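Local coordinates for protein mannitol dehydrogenase (PDB 1LJ8) that binds NAD and probably catalyses the NAD-dependent oxidation of D-mannitol to D-fructose, at residues G143-M146 with Q151-H154; F168-L173 with L204-L209; R392-A395 with E399-R402; Q446-V451 with A467-C472. One frame throughout, in Å; residues are numbered along the deposited sequence.

Contact 1: G143-M146 with Q151-H154; sequences GEFM and QIQH
Where the short strand 144-145 leads toward helix 150-157, Phe145 reaches across to Ile152 in the first turn of that helix. The two side chains reach toward each other and touch at the ring's far end, CE2 and CZ. Phe145 CE2 lies 3.9 Å from Ile152 CG2, and Phe145 CZ lies 3.9 Å from Ile152 CD1, so two methyls of the isoleucine bear on adjacent ring atoms. Of these, CG2 meets the ring obliquely. The ring gets there because its CG stands anti to the backbone N (chi1 179°), carrying the aromatic group off toward the helix although the CB bond of Phe145 does not aim at it. Strand 144-145 pairs antiparallel with strand 138-139, making a two-stranded hairpin within the Rossmann-domain region, and the chain then turns quickly into the helix. No hydrogen bond joins the two segments. The backbone carbonyl of Met146, a selenomethionine, merely rests against the isoleucine, with its O 4.1 Å from Ile152 CG1; the CA atoms of these two residues are 8.1 Å apart. With an alanine in place of Ile152, both methyls would go and a gap would probably open beside CE2 and CZ, leaving the ring held less firmly on that side. Elsewhere the ring meets Phe166 edge-to-face, and the Phe145 side chain also touches Ala205 and Phe206 of helix 195-210. The bound NAD is near but not in contact, about 9 Å from the side chain of Ile152.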
loop_
_atom_site.group_PDB
_atom_site.type_symbol
_atom_site.label_atom_id
_atom_site.label_comp_id
_atom_site.label_asym_id
_atom_site.label_seq_id
_atom_site.Cartn_x
_atom_site.Cartn_y
_atom_site.Cartn_z
ATOM N N GLY A 143 3.390 2.186 -20.171
ATOM C CA GLY A 143 2.550 1.016 -19.955
ATOM C C GLY A 143 3.265 -0.299 -20.221
ATOM O O GLY A 143 2.655 -1.353 -20.338
ATOM N N GLU A 144 4.575 -0.262 -20.301
ATOM C CA GLU A 144 5.304 -1.484 -20.598
ATOM C C GLU A 144 5.716 -2.322 -19.370
ATOM O O GLU A 144 6.132 -1.772 -18.369
ATOM C CB GLU A 144 6.552 -1.126 -21.408
ATOM C CG GLU A 144 6.218 -0.701 -22.855
ATOM C CD GLU A 144 5.380 -1.773 -23.563
ATOM O OE1 GLU A 144 4.145 -1.577 -23.758
ATOM O OE2 GLU A 144 5.961 -2.833 -23.892
ATOM N N PHE A 145 5.586 -3.650 -19.470
ATOM C CA PHE A 145 6.051 -4.531 -18.405
ATOM C C PHE A 145 7.591 -4.476 -18.449
ATOM O O PHE A 145 8.196 -4.545 -19.518
ATOM C CB PHE A 145 5.557 -5.966 -18.656
ATOM C CG PHE A 145 6.021 -6.953 -17.609
ATOM C CD1 PHE A 145 5.563 -6.847 -16.304
ATOM C CD2 PHE A 145 6.885 -7.999 -17.950
ATOM C CE1 PHE A 145 5.953 -7.774 -15.316
ATOM C CE2 PHE A 145 7.293 -8.947 -16.969
ATOM C CZ PHE A 145 6.827 -8.830 -15.655
HETATM N N MSE A 146 8.232 -4.344 -17.298
HETATM C CA MSE A 146 9.685 -4.208 -17.226
HETATM C C MSE A 146 10.398 -5.562 -17.188
HETATM O O MSE A 146 10.993 -5.948 -16.194
HETATM C CB MSE A 146 10.027 -3.348 -16.000
HETATM C CG MSE A 146 9.430 -1.934 -16.158
HETATM SE SE MSE A 146 9.386 -0.909 -14.461
HETATM C CE MSE A 146 11.212 -0.343 -14.447
ATOM N N GLN A 151 15.306 -9.735 -11.386
ATOM C CA GLN A 151 14.539 -10.779 -10.736
ATOM C C GLN A 151 13.503 -11.360 -11.721
ATOM O O GLN A 151 13.143 -12.546 -11.628
ATOM C CB GLN A 151 13.880 -10.206 -9.465
ATOM C CG GLN A 151 12.854 -9.114 -9.741
ATOM C CD GLN A 151 13.408 -7.673 -9.818
ATOM O OE1 GLN A 151 14.510 -7.413 -10.329
ATOM N NE2 GLN A 151 12.597 -6.715 -9.321
ATOM N N ILE A 152 13.025 -10.546 -12.671
ATOM C CA ILE A 152 12.085 -11.044 -13.680
ATOM C C ILE A 152 12.875 -11.951 -14.642
ATOM O O ILE A 152 12.403 -13.028 -15.010
ATOM C CB ILE A 152 11.411 -9.893 -14.495
ATOM C CG1 ILE A 152 10.507 -9.048 -13.548
ATOM C CG2 ILE A 152 10.578 -10.480 -15.671
ATOM C CD1 ILE A 152 9.368 -9.826 -12.925
ATOM N N GLN A 153 14.057 -11.512 -15.066
ATOM C CA GLN A 153 14.868 -12.385 -15.942
ATOM C C GLN A 153 15.196 -13.696 -15.219
ATOM O O GLN A 153 15.247 -14.773 -15.861
ATOM C CB GLN A 153 16.190 -11.710 -16.341
ATOM C CG GLN A 153 16.034 -10.667 -17.437
ATOM C CD GLN A 153 15.448 -11.259 -18.714
ATOM O OE1 GLN A 153 16.013 -12.204 -19.295
ATOM N NE2 GLN A 153 14.302 -10.734 -19.146
ATOM N N HIS A 154 15.459 -13.608 -13.913
ATOM C CA HIS A 154 15.740 -14.812 -13.135
ATOM C C HIS A 154 14.575 -15.797 -13.229
ATOM O O HIS A 154 14.760 -16.990 -13.528
ATOM C CB HIS A 154 15.997 -14.498 -11.636
ATOM C CG HIS A 154 16.038 -15.731 -10.786
ATOM N ND1 HIS A 154 14.895 -16.380 -10.356
ATOM C CD2 HIS A 154 17.078 -16.500 -10.386
ATOM C CE1 HIS A 154 15.232 -17.492 -9.724
ATOM N NE2 HIS A 154 16.551 -17.587 -9.729
#

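Contact 2: F168-L173 with L204-L209; sequences FICAAL and LAFAAL
Helices 165-178 and 195-210 come nearest each other, within these segments, at Cys170 and Ala207, whose CA atoms are 7.1 Å apart. Both helices belong to the NAD-binding Rossmann domain, and the contact between them is buried. Cys170 points across to the second helix and is the residue of 168-173 that makes the contact. With SG anti to its own carbonyl carbon (chi1 -77°), the sulfur lies beside the ring of Phe206 in a Cys sulfur-aromatic contact. The evidence that it sits at the edge and not over the face is the centroid geometry: SG is 4.9 Å from the centre of the Phe206 ring and 82° off the ring normal. Ala207 adds a looser apolar touch, its CB 4.4 Å from Cys170 SG, while helix 212-221 packs on this alanine through Ile218. Phe206 also contacts helix 150-157 through Asp155 and Leu156, so the ring lies between its own helix, 165-178 and 150-157. At the edge, the sulfur is shared between two neighbouring ring carbons, with Cys170 SG 3.7 Å from Phe206 CD2 and 3.9 Å from Phe206 CE2.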
loop_
_atom_site.group_PDB
_atom_site.type_symbol
_atom_site.label_atom_id
_atom_site.label_comp_id
_atom_site.label_asym_id
_atom_site.label_seq_id
_atom_site.Cartn_x
_atom_site.Cartn_y
_atom_site.Cartn_z
ATOM N N PHE A 168 6.088 -17.228 -9.027
ATOM C CA PHE A 168 5.333 -18.140 -8.171
ATOM C C PHE A 168 3.922 -18.363 -8.660
ATOM O O PHE A 168 3.421 -19.502 -8.657
ATOM C CB PHE A 168 5.324 -17.657 -6.705
ATOM C CG PHE A 168 6.520 -18.123 -5.944
ATOM C CD1 PHE A 168 7.557 -17.243 -5.627
ATOM C CD2 PHE A 168 6.651 -19.493 -5.615
ATOM C CE1 PHE A 168 8.721 -17.706 -4.989
ATOM C CE2 PHE A 168 7.833 -19.951 -4.974
ATOM C CZ PHE A 168 8.846 -19.040 -4.677
ATOM N N ILE A 169 3.226 -17.279 -9.032
ATOM C CA ILE A 169 1.867 -17.492 -9.529
ATOM C C ILE A 169 1.861 -18.348 -10.810
ATOM O O ILE A 169 1.031 -19.236 -10.936
ATOM C CB ILE A 169 1.159 -16.137 -9.795
ATOM C CG1 ILE A 169 0.773 -15.559 -8.423
ATOM C CG2 ILE A 169 -0.085 -16.316 -10.696
ATOM C CD1 ILE A 169 0.333 -14.084 -8.489
ATOM N N CYS A 170 2.769 -18.093 -11.739
ATOM C CA CYS A 170 2.771 -18.908 -12.974
ATOM C C CYS A 170 3.091 -20.339 -12.687
ATOM O O CYS A 170 2.475 -21.235 -13.260
ATOM C CB CYS A 170 3.779 -18.375 -13.992
ATOM S SG CYS A 170 3.155 -16.907 -14.844
ATOM N N ALA A 171 4.066 -20.584 -11.806
ATOM C CA ALA A 171 4.382 -21.985 -11.530
ATOM C C ALA A 171 3.195 -22.682 -10.852
ATOM O O ALA A 171 2.928 -23.871 -11.100
ATOM C CB ALA A 171 5.669 -22.105 -10.649
ATOM N N ALA A 172 2.470 -21.980 -9.972
ATOM C CA ALA A 172 1.337 -22.589 -9.306
ATOM C C ALA A 172 0.210 -22.879 -10.300
ATOM O O ALA A 172 -0.432 -23.930 -10.209
ATOM C CB ALA A 172 0.775 -21.670 -8.178
ATOM N N LEU A 173 -0.039 -21.940 -11.214
ATOM C CA LEU A 173 -1.140 -22.148 -12.162
ATOM C C LEU A 173 -0.822 -23.314 -13.087
ATOM O O LEU A 173 -1.701 -24.098 -13.398
ATOM C CB LEU A 173 -1.412 -20.872 -12.953
ATOM C CG LEU A 173 -2.070 -19.760 -12.073
ATOM C CD1 LEU A 173 -2.085 -18.446 -12.850
ATOM C CD2 LEU A 173 -3.515 -20.130 -11.705
ATOM N N LEU A 204 -0.069 -11.215 -17.345
ATOM C CA LEU A 204 -0.173 -11.653 -18.740
ATOM C C LEU A 204 1.091 -11.356 -19.511
ATOM O O LEU A 204 1.542 -12.203 -20.308
ATOM C CB LEU A 204 -1.374 -10.991 -19.448
ATOM C CG LEU A 204 -2.748 -11.466 -18.960
ATOM C CD1 LEU A 204 -3.834 -10.736 -19.811
ATOM C CD2 LEU A 204 -2.906 -12.993 -19.107
ATOM N N ALA A 205 1.685 -10.185 -19.297
ATOM C CA ALA A 205 2.923 -9.829 -20.008
ATOM C C ALA A 205 4.031 -10.814 -19.633
ATOM O O ALA A 205 4.813 -11.292 -20.484
ATOM C CB ALA A 205 3.350 -8.446 -19.660
ATOM N N PHE A 206 4.080 -11.150 -18.352
ATOM C CA PHE A 206 5.084 -12.096 -17.888
ATOM C C PHE A 206 4.829 -13.483 -18.494
ATOM O O PHE A 206 5.750 -14.124 -18.973
ATOM C CB PHE A 206 5.045 -12.184 -16.351
ATOM C CG PHE A 206 6.082 -13.110 -15.787
ATOM C CD1 PHE A 206 7.373 -12.653 -15.515
ATOM C CD2 PHE A 206 5.757 -14.421 -15.519
ATOM C CE1 PHE A 206 8.331 -13.517 -14.975
ATOM C CE2 PHE A 206 6.708 -15.297 -14.971
ATOM C CZ PHE A 206 7.978 -14.844 -14.706
ATOM N N ALA A 207 3.589 -13.939 -18.462
ATOM C CA ALA A 207 3.240 -15.243 -18.991
ATOM C C ALA A 207 3.585 -15.328 -20.484
ATOM O O ALA A 207 4.050 -16.373 -20.957
ATOM C CB ALA A 207 1.764 -15.536 -18.769
ATOM N N ALA A 208 3.372 -14.221 -21.197
ATOM C CA ALA A 208 3.656 -14.157 -22.630
ATOM C C ALA A 208 5.131 -14.357 -22.922
ATOM O O ALA A 208 5.483 -14.862 -24.008
ATOM C CB ALA A 208 3.180 -12.820 -23.210
ATOM N N LEU A 209 6.001 -13.946 -21.996
ATOM C CA LEU A 209 7.437 -14.165 -22.191
ATOM C C LEU A 209 7.761 -15.670 -22.028
ATOM O O LEU A 209 8.836 -16.109 -22.408
ATOM C CB LEU A 209 8.260 -13.321 -21.213
ATOM C CG LEU A 209 8.131 -11.822 -21.481
ATOM C CD1 LEU A 209 8.671 -11.051 -20.290
ATOM C CD2 LEU A 209 8.857 -11.477 -22.798
#

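Contact 3: R392-A395 with E399-R402; sequences RLIA and ETER
Thr400 sets its methyl against two consecutive residues of helix 387-396: CG2 lies 3.9 Å from Leu393 CB and 4.2 Å from Ile394 CG1. With OG1 at chi1 64°, between the backbone N and the carbonyl carbon, the methyl CG2 falls anti to the carbonyl carbon and faces the apolar pair. The side chains of Ile394 and Thr400 pass at an oblique angle. Leu393 reaches one residue further back with its CD1, which rests 3.7 Å from the backbone O of Glu399. No hydrogen bond crosses between the segments; the contact is van der Waals in kind. It closes a short turn joining two consecutive helices in the C-terminal domain, with Leu393 and Thr400 only 6.1 Å apart between CA atoms. The second helix, 401-413, has its start secured locally: Glu399 OE1 accepts from Glu401 N at 2.9 Å, a capping bond with an N-H...O angle of 150°. The donor comes from above the carboxylate plane, 37° out of it. The bond spans Thr400 and probably helps fix the backbone there. Further out, the other carboxylate oxygen of Glu399, OE2, forms a salt bridge with Lys491. Thr400 is backed by Phe465 and Ala468 of helix 463-488, while Arg402 is tied through NE to Asp338 of helix 325-339.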
loop_
_atom_site.group_PDB
_atom_site.type_symbol
_atom_site.label_atom_id
_atom_site.label_comp_id
_atom_site.label_asym_id
_atom_site.label_seq_id
_atom_site.Cartn_x
_atom_site.Cartn_y
_atom_site.Cartn_z
ATOM N N ARG A 392 -1.884 15.882 -15.899
ATOM C CA ARG A 392 -3.142 16.514 -16.291
ATOM C C ARG A 392 -2.986 18.037 -16.190
ATOM O O ARG A 392 -3.481 18.793 -17.024
ATOM C CB ARG A 392 -4.280 15.999 -15.382
ATOM C CG ARG A 392 -5.624 16.738 -15.513
ATOM C CD ARG A 392 -6.207 16.578 -16.958
ATOM N NE ARG A 392 -7.607 17.008 -16.950
ATOM C CZ ARG A 392 -8.629 16.208 -16.614
ATOM N NH1 ARG A 392 -8.416 14.940 -16.280
ATOM N NH2 ARG A 392 -9.863 16.709 -16.556
ATOM N N LEU A 393 -2.302 18.514 -15.157
ATOM C CA LEU A 393 -2.124 19.961 -15.044
ATOM C C LEU A 393 -1.297 20.485 -16.219
ATOM O O LEU A 393 -1.603 21.542 -16.789
ATOM C CB LEU A 393 -1.422 20.332 -13.728
ATOM C CG LEU A 393 -2.134 19.876 -12.431
ATOM C CD1 LEU A 393 -1.306 20.227 -11.167
ATOM C CD2 LEU A 393 -3.501 20.569 -12.365
ATOM N N ILE A 394 -0.281 19.725 -16.612
ATOM C CA ILE A 394 0.566 20.126 -17.735
ATOM C C ILE A 394 -0.284 20.141 -19.013
ATOM O O ILE A 394 -0.293 21.133 -19.739
ATOM C CB ILE A 394 1.765 19.167 -17.900
ATOM C CG1 ILE A 394 2.769 19.408 -16.751
ATOM C CG2 ILE A 394 2.464 19.406 -19.302
ATOM C CD1 ILE A 394 3.845 18.292 -16.680
ATOM N N ALA A 395 -1.028 19.075 -19.257
ATOM C CA ALA A 395 -1.866 19.009 -20.473
ATOM C C ALA A 395 -2.914 20.100 -20.535
ATOM O O ALA A 395 -3.246 20.564 -21.638
ATOM C CB ALA A 395 -2.558 17.650 -20.578
ATOM N N GLU A 399 -2.014 25.660 -13.396
ATOM C CA GLU A 399 -0.884 25.975 -12.493
ATOM C C GLU A 399 -0.264 24.691 -11.944
ATOM O O GLU A 399 -0.997 23.875 -11.398
ATOM C CB GLU A 399 -1.403 26.828 -11.324
ATOM C CG GLU A 399 -0.410 27.083 -10.132
ATOM C CD GLU A 399 0.872 27.894 -10.496
ATOM O OE1 GLU A 399 1.902 27.329 -11.000
ATOM O OE2 GLU A 399 0.844 29.138 -10.273
ATOM N N THR A 400 1.052 24.514 -12.074
ATOM C CA THR A 400 1.670 23.280 -11.532
ATOM C C THR A 400 2.437 23.489 -10.235
ATOM O O THR A 400 2.948 22.521 -9.662
ATOM C CB THR A 400 2.678 22.641 -12.531
ATOM O OG1 THR A 400 3.784 23.532 -12.756
ATOM C CG2 THR A 400 1.980 22.318 -13.874
ATOM N N GLU A 401 2.511 24.729 -9.774
ATOM C CA GLU A 401 3.337 25.042 -8.616
ATOM C C GLU A 401 3.129 24.218 -7.356
ATOM O O GLU A 401 4.114 23.802 -6.731
ATOM C CB GLU A 401 3.210 26.516 -8.250
ATOM C CG GLU A 401 4.479 27.037 -7.631
ATOM C CD GLU A 401 5.280 27.825 -8.659
ATOM O OE1 GLU A 401 4.981 27.707 -9.882
ATOM O OE2 GLU A 401 6.196 28.540 -8.247
ATOM N N ARG A 402 1.873 24.014 -6.951
ATOM C CA ARG A 402 1.658 23.221 -5.740
ATOM C C ARG A 402 2.116 21.791 -5.937
ATOM O O ARG A 402 2.662 21.189 -5.002
ATOM C CB ARG A 402 0.196 23.197 -5.332
ATOM C CG ARG A 402 -0.389 24.584 -4.847
ATOM C CD ARG A 402 -1.904 24.453 -4.675
ATOM N NE ARG A 402 -2.557 24.412 -5.987
ATOM C CZ ARG A 402 -2.867 25.485 -6.716
ATOM N NH1 ARG A 402 -2.623 26.731 -6.283
ATOM N NH2 ARG A 402 -3.358 25.323 -7.932
#

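Contact 4: Q446-V451 with A467-C472; sequences QRLLAV and AAFERC
Leu448 is the first residue of 446-451 to touch helix 463-488 in this contact: its CD2 lies 4.4 Å from Phe469 CZ and approaches the ring obliquely. This leucine also packs on Leu437 and on Trp410 and Ala411 of helix 401-413, which places the contact in the all-helical interior of the C-terminal domain. Leu449 follows and makes the closer approach. Its CD1 is 4.0 Å from Phe469 CD2 and 4.1 Å from Phe469 CG, whereas its CD2 sits over the middle of one ring face, 4.3 Å above the plane. The isobutyl group thus presents both methyls to the phenylalanine, and the two side chains run alongside each other, pointing opposite ways. A chi1 of 170° swings the Phe469 ring away from its own backbone N and out to the leucines. From Leu448 to Val451 the chain makes a type I beta turn, where Val451 N donates a weak bond to Leu448 O (3.5 Å). Val451 then takes the N-cap position of helix 452-455, so the turn carries the chain from one short helix to the next. Nearby, Glu470 OE2 is hydrogen-bonded to Ser445 OG. Between the two segments themselves the contact is wholly apolar, with no hydrogen bond, so what holds it is probably dispersion and the burial of two leucines and a ring away from water.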
loop_
_atom_site.group_PDB
_atom_site.type_symbol
_atom_site.label_atom_id
_atom_site.label_comp_id
_atom_site.label_asym_id
_atom_site.label_seq_id
_atom_site.Cartn_x
_atom_site.Cartn_y
_atom_site.Cartn_z
ATOM N N GLN A 446 17.842 18.367 -14.251
ATOM C CA GLN A 446 18.198 17.578 -15.417
ATOM C C GLN A 446 18.290 16.073 -15.136
ATOM O O GLN A 446 17.970 15.247 -16.006
ATOM C CB GLN A 446 19.544 18.057 -15.984
ATOM C CG GLN A 446 20.022 17.302 -17.204
ATOM C CD GLN A 446 19.212 17.600 -18.460
ATOM O OE1 GLN A 446 19.608 17.206 -19.568
ATOM N NE2 GLN A 446 18.070 18.300 -18.303
ATOM N N ARG A 447 18.718 15.718 -13.935
ATOM C CA ARG A 447 18.880 14.305 -13.600
ATOM C C ARG A 447 17.656 13.658 -12.971
ATOM O O ARG A 447 17.222 12.595 -13.405
ATOM C CB ARG A 447 20.050 14.108 -12.634
ATOM C CG ARG A 447 21.446 14.459 -13.195
ATOM C CD ARG A 447 22.448 14.439 -12.041
ATOM N NE ARG A 447 23.841 14.508 -12.459
ATOM C CZ ARG A 447 24.868 14.580 -11.607
ATOM N NH1 ARG A 447 24.653 14.600 -10.280
ATOM N NH2 ARG A 447 26.114 14.613 -12.081
ATOM N N LEU A 448 17.129 14.286 -11.916
ATOM C CA LEU A 448 15.998 13.708 -11.211
ATOM C C LEU A 448 14.733 13.635 -12.057
ATOM O O LEU A 448 14.081 12.605 -12.085
ATOM C CB LEU A 448 15.720 14.477 -9.923
ATOM C CG LEU A 448 14.565 13.881 -9.095
ATOM C CD1 LEU A 448 14.966 12.501 -8.588
ATOM C CD2 LEU A 448 14.262 14.758 -7.917
ATOM N N LEU A 449 14.421 14.697 -12.789
ATOM C CA LEU A 449 13.199 14.690 -13.578
ATOM C C LEU A 449 13.251 13.828 -14.834
ATOM O O LEU A 449 12.209 13.584 -15.446
ATOM C CB LEU A 449 12.788 16.134 -13.936
ATOM C CG LEU A 449 12.563 17.096 -12.763
ATOM C CD1 LEU A 449 12.083 18.481 -13.298
ATOM C CD2 LEU A 449 11.521 16.500 -11.786
ATOM N N ALA A 450 14.455 13.383 -15.212
ATOM C CA ALA A 450 14.666 12.530 -16.380
ATOM C C ALA A 450 14.505 11.003 -16.125
ATOM O O ALA A 450 14.716 10.192 -17.037
ATOM C CB ALA A 450 16.072 12.816 -16.974
ATOM N N VAL A 451 14.135 10.598 -14.914
ATOM C CA VAL A 451 13.944 9.160 -14.643
ATOM C C VAL A 451 12.526 8.799 -15.099
ATOM O O VAL A 451 11.540 9.012 -14.385
ATOM C CB VAL A 451 14.149 8.811 -13.179
ATOM C CG1 VAL A 451 14.055 7.282 -13.017
ATOM C CG2 VAL A 451 15.544 9.355 -12.691
ATOM N N ALA A 467 10.372 24.914 -14.493
ATOM C CA ALA A 467 10.641 26.214 -13.842
ATOM C C ALA A 467 10.036 26.238 -12.425
ATOM O O ALA A 467 10.653 26.730 -11.481
ATOM C CB ALA A 467 10.032 27.365 -14.681
ATOM N N ALA A 468 8.835 25.690 -12.296
ATOM C CA ALA A 468 8.159 25.658 -11.000
ATOM C C ALA A 468 8.960 24.760 -10.030
ATOM O O ALA A 468 9.137 25.088 -8.858
ATOM C CB ALA A 468 6.727 25.126 -11.162
ATOM N N PHE A 469 9.418 23.623 -10.527
ATOM C CA PHE A 469 10.221 22.710 -9.708
ATOM C C PHE A 469 11.486 23.391 -9.235
ATOM O O PHE A 469 11.841 23.310 -8.064
ATOM C CB PHE A 469 10.585 21.457 -10.524
ATOM C CG PHE A 469 11.604 20.596 -9.852
ATOM C CD1 PHE A 469 11.225 19.686 -8.872
ATOM C CD2 PHE A 469 12.951 20.750 -10.155
ATOM C CE1 PHE A 469 12.158 18.947 -8.199
ATOM C CE2 PHE A 469 13.921 20.003 -9.477
ATOM C CZ PHE A 469 13.514 19.091 -8.486
ATOM N N GLU A 470 12.167 24.098 -10.133
ATOM C CA GLU A 470 13.394 24.765 -9.743
ATOM C C GLU A 470 13.171 25.900 -8.730
ATOM O O GLU A 470 13.982 26.057 -7.810
ATOM C CB GLU A 470 14.128 25.272 -11.000
ATOM C CG GLU A 470 14.710 24.104 -11.818
ATOM C CD GLU A 470 15.469 24.552 -13.046
ATOM O OE1 GLU A 470 15.443 25.754 -13.375
ATOM O OE2 GLU A 470 16.088 23.687 -13.693
ATOM N N ARG A 471 12.104 26.686 -8.912
ATOM C CA ARG A 471 11.737 27.787 -7.980
ATOM C C ARG A 471 11.482 27.170 -6.584
ATOM O O ARG A 471 11.954 27.665 -5.552
ATOM C CB ARG A 471 10.392 28.453 -8.375
ATOM C CG ARG A 471 10.395 29.309 -9.607
ATOM C CD ARG A 471 9.130 30.135 -9.655
ATOM N NE ARG A 471 7.928 29.417 -10.109
ATOM C CZ ARG A 471 7.634 29.218 -11.392
ATOM N NH1 ARG A 471 8.444 29.654 -12.339
ATOM N NH2 ARG A 471 6.489 28.652 -11.744
ATOM N N CYS A 472 10.674 26.125 -6.578
ATOM C CA CYS A 472 10.319 25.444 -5.324
ATOM C C CYS A 472 11.523 24.883 -4.613
ATOM O O CYS A 472 11.684 25.076 -3.391
ATOM C CB CYS A 472 9.277 24.309 -5.575
ATOM S SG CYS A 472 7.604 24.961 -5.954
#

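Along the chain the four contacts follow in series, none nested in another, and they fall into two pairs. Contacts 1 and 2 lie in the Rossmann-domain region with centres 12 Å apart; they touch directly, as where Phe145 CB meets Ala205 CB at 3.5 Å, and form one continuous patch of packing. Contacts 3 and 4 lie in the C-terminal domain, centres 14 Å apart, and are joined by a salt bridge from Glu401 OE1 to Arg471 NH2 (2.6 Å) linking helices 401-413 and 463-488. Between the pairs there is no touch: contacts 1 and 4 come nearest, about 8 Å between closest atoms. Each pair thus lies within one region, and none of the four spans the two.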